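Local coordinates for hypothetical protein EF2904 (Enterococcus faecalis, PDB 2AZ4), which is of unknown function but carries two zinc ions in a metallo-beta-lactamase domain and may act as an RNA-binding exonuclease, at residues 22-27 / 31-36; 62-67 / 80-85; 323-328 / 338-343. All coordinates share one frame; numbering follows the deposited sequence.

Contact 1 of 3, residues 22-27 / 31-36; sequences VIEVAY and HIFFDF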
# COMPACT_ATOMS: atom_id res chain seq x y z
N VAL A 22 5.90 -12.63 -3.20
CA VAL A 22 6.50 -12.67 -4.52
C VAL A 22 6.07 -14.01 -5.10
O VAL A 22 6.46 -15.08 -4.60
CB VAL A 22 8.05 -12.56 -4.49
CG1 VAL A 22 8.62 -12.64 -5.90
CG2 VAL A 22 8.51 -11.26 -3.78
N ILE A 23 5.25 -13.94 -6.13
CA ILE A 23 4.74 -15.11 -6.79
C ILE A 23 5.20 -15.03 -8.22
O ILE A 23 5.24 -13.94 -8.80
CB ILE A 23 3.19 -15.17 -6.69
CG1 ILE A 23 2.78 -15.37 -5.21
CG2 ILE A 23 2.60 -16.22 -7.60
CD1 ILE A 23 1.31 -15.01 -4.91
N GLU A 24 5.56 -16.19 -8.76
CA GLU A 24 5.91 -16.37 -10.15
C GLU A 24 4.85 -17.18 -10.87
O GLU A 24 4.35 -18.19 -10.35
CB GLU A 24 7.25 -17.08 -10.29
CG GLU A 24 7.66 -17.32 -11.73
CD GLU A 24 8.98 -18.08 -11.84
OE1 GLU A 24 9.57 -18.41 -10.80
OE2 GLU A 24 9.41 -18.34 -12.97
N VAL A 25 4.51 -16.73 -12.07
CA VAL A 25 3.66 -17.48 -12.97
C VAL A 25 4.47 -17.68 -14.23
O VAL A 25 4.93 -16.71 -14.84
CB VAL A 25 2.31 -16.79 -13.28
CG1 VAL A 25 1.49 -17.65 -14.25
CG2 VAL A 25 1.51 -16.59 -11.99
N ALA A 26 4.69 -18.94 -14.60
CA ALA A 26 5.51 -19.30 -15.77
C ALA A 26 4.78 -20.20 -16.76
O ALA A 26 4.04 -21.11 -16.37
CB ALA A 26 6.79 -19.95 -15.33
N TYR A 27 5.02 -19.93 -18.04
CA TYR A 27 4.45 -20.65 -19.16
C TYR A 27 5.39 -20.54 -20.36
O TYR A 27 5.69 -19.43 -20.82
CB TYR A 27 3.09 -20.07 -19.57
CG TYR A 27 2.43 -20.86 -20.69
CD1 TYR A 27 1.81 -22.08 -20.44
CD2 TYR A 27 2.43 -20.38 -22.00
CE1 TYR A 27 1.20 -22.81 -21.45
CE2 TYR A 27 1.83 -21.11 -23.04
CZ TYR A 27 1.21 -22.33 -22.74
OH TYR A 27 0.59 -23.04 -23.74
N HIS A 31 7.76 -15.69 -18.07
CA HIS A 31 7.32 -15.69 -16.68
C HIS A 31 7.11 -14.29 -16.15
O HIS A 31 7.75 -13.33 -16.60
CB HIS A 31 8.23 -16.57 -15.76
CG HIS A 31 9.66 -16.11 -15.63
ND1 HIS A 31 10.22 -15.13 -16.42
CD2 HIS A 31 10.65 -16.55 -14.81
CE1 HIS A 31 11.49 -14.96 -16.07
NE2 HIS A 31 11.77 -15.81 -15.10
N ILE A 32 6.16 -14.17 -15.22
CA ILE A 32 5.85 -12.92 -14.55
C ILE A 32 5.99 -13.10 -13.04
O ILE A 32 5.93 -14.22 -12.53
CB ILE A 32 4.44 -12.39 -14.88
CG1 ILE A 32 3.35 -13.36 -14.38
CG2 ILE A 32 4.34 -12.12 -16.37
CD1 ILE A 32 1.91 -12.84 -14.50
N PHE A 33 6.22 -11.99 -12.35
CA PHE A 33 6.37 -11.98 -10.91
C PHE A 33 5.52 -10.82 -10.38
O PHE A 33 5.32 -9.83 -11.09
CB PHE A 33 7.83 -11.76 -10.47
CG PHE A 33 8.81 -12.85 -10.93
CD1 PHE A 33 9.29 -13.80 -10.03
CD2 PHE A 33 9.28 -12.89 -12.23
CE1 PHE A 33 10.21 -14.80 -10.45
CE2 PHE A 33 10.19 -13.90 -12.66
CZ PHE A 33 10.65 -14.83 -11.76
N PHE A 34 5.08 -10.95 -9.13
CA PHE A 34 4.29 -9.95 -8.40
C PHE A 34 4.18 -10.40 -6.95
O PHE A 34 4.10 -11.59 -6.68
CB PHE A 34 2.88 -9.79 -8.99
CG PHE A 34 2.15 -11.10 -9.19
CD1 PHE A 34 2.24 -11.80 -10.40
CD2 PHE A 34 1.37 -11.65 -8.17
CE1 PHE A 34 1.59 -13.00 -10.59
CE2 PHE A 34 0.69 -12.87 -8.36
CZ PHE A 34 0.81 -13.54 -9.55
N ASP A 35 4.21 -9.48 -5.99
CA ASP A 35 4.70 -8.11 -6.18
C ASP A 35 6.22 -8.13 -6.00
O ASP A 35 6.89 -9.03 -6.52
CB ASP A 35 3.99 -7.17 -5.19
CG ASP A 35 2.50 -7.02 -5.51
OD1 ASP A 35 2.17 -6.89 -6.71
OD2 ASP A 35 1.66 -6.98 -4.58
N PHE A 36 6.78 -7.14 -5.29
CA PHE A 36 8.24 -7.02 -5.16
C PHE A 36 8.69 -6.24 -3.90
O PHE A 36 9.48 -5.30 -3.99
CB PHE A 36 8.83 -6.37 -6.43
CG PHE A 36 10.13 -6.98 -6.87
CD1 PHE A 36 10.15 -8.28 -7.40
CD2 PHE A 36 11.31 -6.29 -6.74
CE1 PHE A 36 11.34 -8.86 -7.80
CE2 PHE A 36 12.53 -6.87 -7.14
CZ PHE A 36 12.55 -8.16 -7.66

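Contact 2 of 3, residues 62-67 / 80-85; sequences ELKDLY and DKDYQH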
# COMPACT_ATOMS: atom_id res chain seq x y z
N GLU A 62 15.51 -16.30 -3.18
CA GLU A 62 16.51 -16.61 -4.19
C GLU A 62 15.83 -16.66 -5.54
O GLU A 62 14.86 -17.40 -5.71
CB GLU A 62 17.13 -17.99 -3.92
CG GLU A 62 17.94 -18.06 -2.65
CD GLU A 62 19.46 -17.96 -2.89
OE1 GLU A 62 20.21 -18.27 -1.94
OE2 GLU A 62 19.92 -17.59 -4.00
N LEU A 63 16.29 -15.86 -6.49
CA LEU A 63 15.62 -15.78 -7.79
C LEU A 63 16.65 -15.78 -8.89
O LEU A 63 17.69 -15.14 -8.78
CB LEU A 63 14.72 -14.54 -7.89
CG LEU A 63 13.47 -14.40 -6.99
CD1 LEU A 63 12.85 -12.99 -7.11
CD2 LEU A 63 12.42 -15.44 -7.31
N LYS A 64 16.36 -16.49 -9.98
CA LYS A 64 17.34 -16.61 -11.05
C LYS A 64 17.07 -15.54 -12.08
O LYS A 64 15.93 -15.40 -12.53
CB LYS A 64 17.27 -18.01 -11.68
CG LYS A 64 18.23 -18.20 -12.85
CD LYS A 64 17.96 -19.54 -13.54
CE LYS A 64 18.54 -19.56 -14.95
NZ LYS A 64 17.91 -18.55 -15.86
N ASP A 65 18.12 -14.81 -12.45
CA ASP A 65 18.09 -13.83 -13.54
C ASP A 65 16.92 -12.85 -13.44
O ASP A 65 16.17 -12.64 -14.40
CB ASP A 65 18.09 -14.54 -14.90
CG ASP A 65 19.46 -15.12 -15.26
OD1 ASP A 65 20.50 -14.43 -15.09
OD2 ASP A 65 19.50 -16.29 -15.72
N LEU A 66 16.76 -12.27 -12.26
CA LEU A 66 15.76 -11.25 -12.00
C LEU A 66 16.37 -10.05 -11.27
O LEU A 66 16.03 -8.90 -11.56
CB LEU A 66 14.57 -11.85 -11.23
CG LEU A 66 13.25 -11.04 -11.24
CD1 LEU A 66 12.57 -11.00 -12.60
CD2 LEU A 66 12.26 -11.49 -10.18
N TYR A 67 17.29 -10.29 -10.34
CA TYR A 67 17.88 -9.17 -9.61
C TYR A 67 18.91 -8.48 -10.50
O TYR A 67 19.48 -9.11 -11.39
CB TYR A 67 18.49 -9.59 -8.28
CG TYR A 67 17.50 -10.13 -7.27
CD1 TYR A 67 16.43 -9.34 -6.81
CD2 TYR A 67 17.64 -11.41 -6.76
CE1 TYR A 67 15.53 -9.85 -5.89
CE2 TYR A 67 16.73 -11.92 -5.82
CZ TYR A 67 15.69 -11.14 -5.39
OH TYR A 67 14.81 -11.63 -4.46
N ASP A 80 16.07 -24.23 -13.47
CA ASP A 80 16.87 -24.80 -14.56
C ASP A 80 16.45 -24.33 -15.94
O ASP A 80 16.97 -24.84 -16.94
CB ASP A 80 16.86 -26.35 -14.51
CG ASP A 80 15.44 -26.97 -14.54
OD1 ASP A 80 14.42 -26.23 -14.65
OD2 ASP A 80 15.35 -28.22 -14.46
N LYS A 81 15.54 -23.36 -16.00
CA LYS A 81 15.04 -22.82 -17.27
C LYS A 81 15.47 -21.37 -17.45
O LYS A 81 15.52 -20.61 -16.50
CB LYS A 81 13.50 -22.89 -17.35
CG LYS A 81 12.94 -24.31 -17.29
CD LYS A 81 11.45 -24.36 -17.70
CE LYS A 81 11.01 -25.80 -18.05
NZ LYS A 81 11.57 -26.34 -19.36
N ASP A 82 15.78 -21.03 -18.70
CA ASP A 82 15.99 -19.64 -19.12
C ASP A 82 14.69 -19.15 -19.73
O ASP A 82 13.95 -19.92 -20.35
CB ASP A 82 17.09 -19.55 -20.17
CG ASP A 82 18.47 -19.80 -19.60
OD1 ASP A 82 18.66 -19.71 -18.37
OD2 ASP A 82 19.38 -20.10 -20.40
N TYR A 83 14.40 -17.87 -19.54
CA TYR A 83 13.16 -17.28 -20.06
C TYR A 83 13.47 -16.16 -21.05
O TYR A 83 14.35 -15.34 -20.82
CB TYR A 83 12.28 -16.79 -18.91
CG TYR A 83 11.69 -17.94 -18.12
CD1 TYR A 83 10.50 -18.54 -18.53
CD2 TYR A 83 12.32 -18.43 -16.98
CE1 TYR A 83 9.95 -19.61 -17.84
CE2 TYR A 83 11.77 -19.50 -16.26
CZ TYR A 83 10.59 -20.09 -16.71
OH TYR A 83 10.05 -21.15 -16.02
N GLN A 84 12.77 -16.17 -22.18
CA GLN A 84 12.92 -15.11 -23.18
C GLN A 84 12.16 -13.84 -22.80
O GLN A 84 12.57 -12.74 -23.21
CB GLN A 84 12.46 -15.57 -24.57
CG GLN A 84 13.47 -16.51 -25.25
CD GLN A 84 14.82 -15.85 -25.44
OE1 GLN A 84 15.83 -16.28 -24.87
NE2 GLN A 84 14.85 -14.78 -26.23
N HIS A 85 11.08 -13.99 -22.03
CA HIS A 85 10.17 -12.88 -21.69
C HIS A 85 9.93 -12.87 -20.19
O HIS A 85 9.50 -13.87 -19.63
CB HIS A 85 8.81 -13.02 -22.40
CG HIS A 85 8.92 -13.27 -23.88
ND1 HIS A 85 9.14 -12.27 -24.79
CD2 HIS A 85 8.82 -14.42 -24.60
CE1 HIS A 85 9.19 -12.78 -26.01
NE2 HIS A 85 9.00 -14.09 -25.92
O HOH W 1 15.33 -18.10 -15.01

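Contact 3 of 3, residues 323-328 / 338-343; sequences KDKTDY and NLQEGS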
# COMPACT_ATOMS: atom_id res chain seq x y z
N LYS A 323 -0.76 29.80 15.35
CA LYS A 323 -1.62 30.74 16.10
C LYS A 323 -3.11 30.48 15.90
O LYS A 323 -3.94 31.02 16.63
CB LYS A 323 -1.30 32.19 15.70
CG LYS A 323 0.13 32.64 16.05
CD LYS A 323 0.37 34.05 15.53
CE LYS A 323 1.86 34.38 15.40
NZ LYS A 323 2.08 35.54 14.44
N ASP A 324 -3.47 29.65 14.92
CA ASP A 324 -4.87 29.52 14.53
C ASP A 324 -5.75 28.74 15.53
O ASP A 324 -5.32 27.74 16.10
CB ASP A 324 -5.02 28.94 13.13
CG ASP A 324 -6.48 28.70 12.77
OD1 ASP A 324 -7.22 29.70 12.60
OD2 ASP A 324 -6.90 27.53 12.71
N LYS A 325 -6.98 29.20 15.70
CA LYS A 325 -7.97 28.53 16.53
C LYS A 325 -9.32 28.40 15.84
O LYS A 325 -10.23 27.75 16.36
CB LYS A 325 -8.15 29.27 17.86
CG LYS A 325 -6.93 29.20 18.76
CD LYS A 325 -7.25 29.68 20.18
CE LYS A 325 -7.98 28.62 20.99
NZ LYS A 325 -8.04 28.98 22.44
N THR A 326 -9.47 29.00 14.67
CA THR A 326 -10.80 29.07 14.05
C THR A 326 -10.86 28.76 12.56
O THR A 326 -11.89 28.26 12.09
CB THR A 326 -11.45 30.46 14.25
OG1 THR A 326 -10.62 31.46 13.66
CG2 THR A 326 -11.65 30.75 15.74
N ASP A 327 -9.79 29.06 11.83
CA ASP A 327 -9.85 29.13 10.37
C ASP A 327 -9.35 27.90 9.65
O ASP A 327 -9.83 27.59 8.56
CB ASP A 327 -9.05 30.33 9.84
CG ASP A 327 -9.73 31.67 10.14
OD1 ASP A 327 -10.66 31.75 10.96
OD2 ASP A 327 -9.29 32.67 9.56
N TYR A 328 -8.37 27.21 10.23
CA TYR A 328 -7.76 26.10 9.51
C TYR A 328 -7.90 24.75 10.18
O TYR A 328 -7.88 24.64 11.41
CB TYR A 328 -6.27 26.37 9.26
CG TYR A 328 -6.04 27.68 8.56
CD1 TYR A 328 -6.41 27.84 7.22
CD2 TYR A 328 -5.45 28.75 9.23
CE1 TYR A 328 -6.21 29.06 6.57
CE2 TYR A 328 -5.24 29.97 8.59
CZ TYR A 328 -5.61 30.11 7.27
OH TYR A 328 -5.40 31.29 6.63
N ASN A 338 5.00 22.30 19.51
CA ASN A 338 4.52 23.66 19.19
C ASN A 338 3.01 23.83 19.13
O ASN A 338 2.52 24.96 19.03
CB ASN A 338 5.13 24.15 17.88
CG ASN A 338 6.62 24.44 18.01
OD1 ASN A 338 7.09 24.83 19.07
ND2 ASN A 338 7.35 24.25 16.93
N LEU A 339 2.29 22.72 19.17
CA LEU A 339 0.83 22.75 19.10
C LEU A 339 0.32 23.35 20.38
O LEU A 339 0.99 23.27 21.41
CB LEU A 339 0.25 21.34 18.92
CG LEU A 339 0.51 20.58 17.61
CD1 LEU A 339 -0.09 19.19 17.67
CD2 LEU A 339 -0.05 21.34 16.41
N GLN A 340 -0.87 23.92 20.34
CA GLN A 340 -1.40 24.57 21.51
C GLN A 340 -1.91 23.56 22.53
O GLN A 340 -2.48 22.52 22.19
CB GLN A 340 -2.53 25.50 21.10
CG GLN A 340 -2.13 26.52 20.07
CD GLN A 340 -3.32 27.22 19.49
OE1 GLN A 340 -4.41 27.23 20.08
NE2 GLN A 340 -3.13 27.82 18.33
N GLU A 341 -1.69 23.90 23.80
CA GLU A 341 -2.31 23.22 24.92
C GLU A 341 -3.83 23.27 24.79
O GLU A 341 -4.42 24.34 24.52
CB GLU A 341 -1.84 23.85 26.24
CG GLU A 341 -2.32 23.17 27.50
CD GLU A 341 -1.37 23.37 28.68
OE1 GLU A 341 -0.16 23.67 28.46
OE2 GLU A 341 -1.84 23.21 29.84
N GLY A 342 -4.46 22.11 24.95
CA GLY A 342 -5.91 22.00 24.85
C GLY A 342 -6.43 21.81 23.43
O GLY A 342 -7.65 21.77 23.20
N SER A 343 -5.52 21.71 22.46
CA SER A 343 -5.95 21.56 21.07
C SER A 343 -6.36 20.10 20.74
O SER A 343 -6.26 19.19 21.58
CB SER A 343 -4.87 22.08 20.12
OG SER A 343 -3.74 21.23 20.13

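Contact 1 of 3, residues 22-27 / 31-36
The carbonyl oxygen of Phe34 takes the backbone N-H of Ile23, with Ile23 N 2.7 Å from Phe34 O, and the CA-H of Val22 makes a bent contact with the same oxygen. Phe34 N returns a bond to Ile23 O. Two residues further along, Val25 N and Ile32 O are joined at 2.9 Å, and Ile32 N and Val25 O at 2.8 Å. These bonds make Ile23-Phe34 and Val25-Ile32 the hydrogen-bonded pairs, and Glu24-Phe33 and Ala26-His31 the non-hydrogen-bonded pairs, of an antiparallel beta hairpin in one of the two mixed sheets of the metallo-beta-lactamase fold. The face with Ile23, Val25, Ile32 and Phe34 is apolar. Phe34 CG sits between its backbone N and carbonyl carbon (chi1 49°), which swings the ring over to the other strand: Ile23 CG2 lies 3.8 Å from Phe34 CZ, and Val25 CG2 comes to the ring edge, 3.9 Å from Phe34 CE1. Leu175 and Ile177 of the other mixed sheet pack on this ring. On the opposite face the extended chain of Glu24 runs alongside Phe33, placing Glu24 CG 4.1 Å from the centroid of the Phe33 ring, a CH-pi contact over its face. Glu24 OE1 is hydrogen-bonded to His12 NE2. A cis peptide precedes Asp35, whose carboxylate accepts from Tyr186, Ser91 N and the zinc ligand His97, a second-shell position at the metal site.

Contact 2 of 3, residues 62-67 / 80-85
Two salt bridges meet at the ammonium group of Lys64. Across the contact Lys64 NZ bonds to Asp82 OD1 at 2.9 Å, and within its own segment it bonds to Asp65 OD2 at 2.8 Å. Each carboxylate uses an anti lone pair, directed away from its other oxygen. The side chains of Lys64 and Asp82 cross at about a right angle, and NZ and CE of the lysine do the touching. Lys64 leaves the backbone stretched out and turns only at the last bond (chi4 -64°), which brings NZ round between the two acids. Asp65 OD2 and Asp82 OD1 are 4.4 Å apart, probably close enough to repel; the shared ammonium probably offsets this.

Neutral acceptors add to the grip. Lys64 NZ also gives to the backbone Lys81 O, a longer bond of 3.2 Å, with the donor 35° out of the carbonyl plane. A water connects the same two groups, accepting from Lys64 NZ at 2.8 Å and donating to Lys81 O at 2.9 Å; it lies at the edge of the Tyr83 ring, in the ring plane. NZ thus faces two carboxylates, a peptide oxygen and a water; with three hydrogens for four acceptors, the bond to Lys81 O is probably the shared or weaker one.

Almost all of the contact is polar. Lys64 CE lies alongside the same oxygen, 3.4 Å from Asp82 OD1, and the lysine side chain also touches Tyr75 and Glu79. This salt-bridge network lies on the surface, away from the zinc site, and ties together two parts of the loop between helix 51-56 and strand 85-89. Next to it in the chain, Leu63 and Leu66 pack on Phe33 of strand 30-34, and Tyr83 stacks on His31 of the same strand.

Contact 3 of 3, residues 323-328 / 338-343
Two loops that lead into strands of the six-stranded parallel sheet, one into strand 328-331 and the other into strand 344-348, meet where the side chain of Gln340 reaches the backbone of Asp324. Gln340 NE2 gives a weak hydrogen bond to Asp324 O, 3.1 Å long and bent to 132° at the hydrogen. The stronger partner of this amide nitrogen is Leu322 O of helix 318-323, so NE2 serves two peptide oxygens, one of the helix and one of the loop that follows it. The chain of Gln340 is extended beyond CG, which carries the amide to the backbone of the other loop. The amide oxygen, Gln340 OE1, rests against the aliphatic part of Lys325, 3.5 Å from Lys325 CG, the two side chains crossing at a slant.

Each loop is braced from within. Asp324 OD1 accepts from Thr326 N, met from above the carboxylate plane, which makes an Asx turn; with the bond from Asp327 N, on the syn lone pair and 2.8 Å between Asp327 N and Asp324 OD1, it forms an Asx motif. Asp324 OD2 takes Tyr328 N at 2.9 Å, so one carboxylate fixes the backbone up to the start of strand 328-331. On the other side, residues Gln340 to Ser343 make a type II beta turn, with Gly342 in the backbone conformation that calls for glycine. Gln340 O is held twice by Ser343, through its backbone N and, at 2.7 Å, through Ser343 OG, which lies in the carbonyl plane on a lone pair. Gln255 OE1 accepts from Gln340 N.

In the fold
Along the chain the contacts follow one another without overlap. Contacts 1 and 2 are neighbours, with centres 11 Å apart: the loop of contact 2 runs into strand 85-89, which pairs with strand 30-34, and His31 N probably bonds to His85 O. Contact 3 lies on the opposite side of the chain's centre, about 50 Å between centres from contact 1 and 57 Å from contact 2. It joins loops at one end of the parallel sheet, whose strands all come between strands 212-216 and 399-403 of the second mixed sheet, an insertion consistent with a beta-CASP-like nuclease. Of the three, only contact 1 borders the zinc site, as a second shell through Asp35 and the ligand His97.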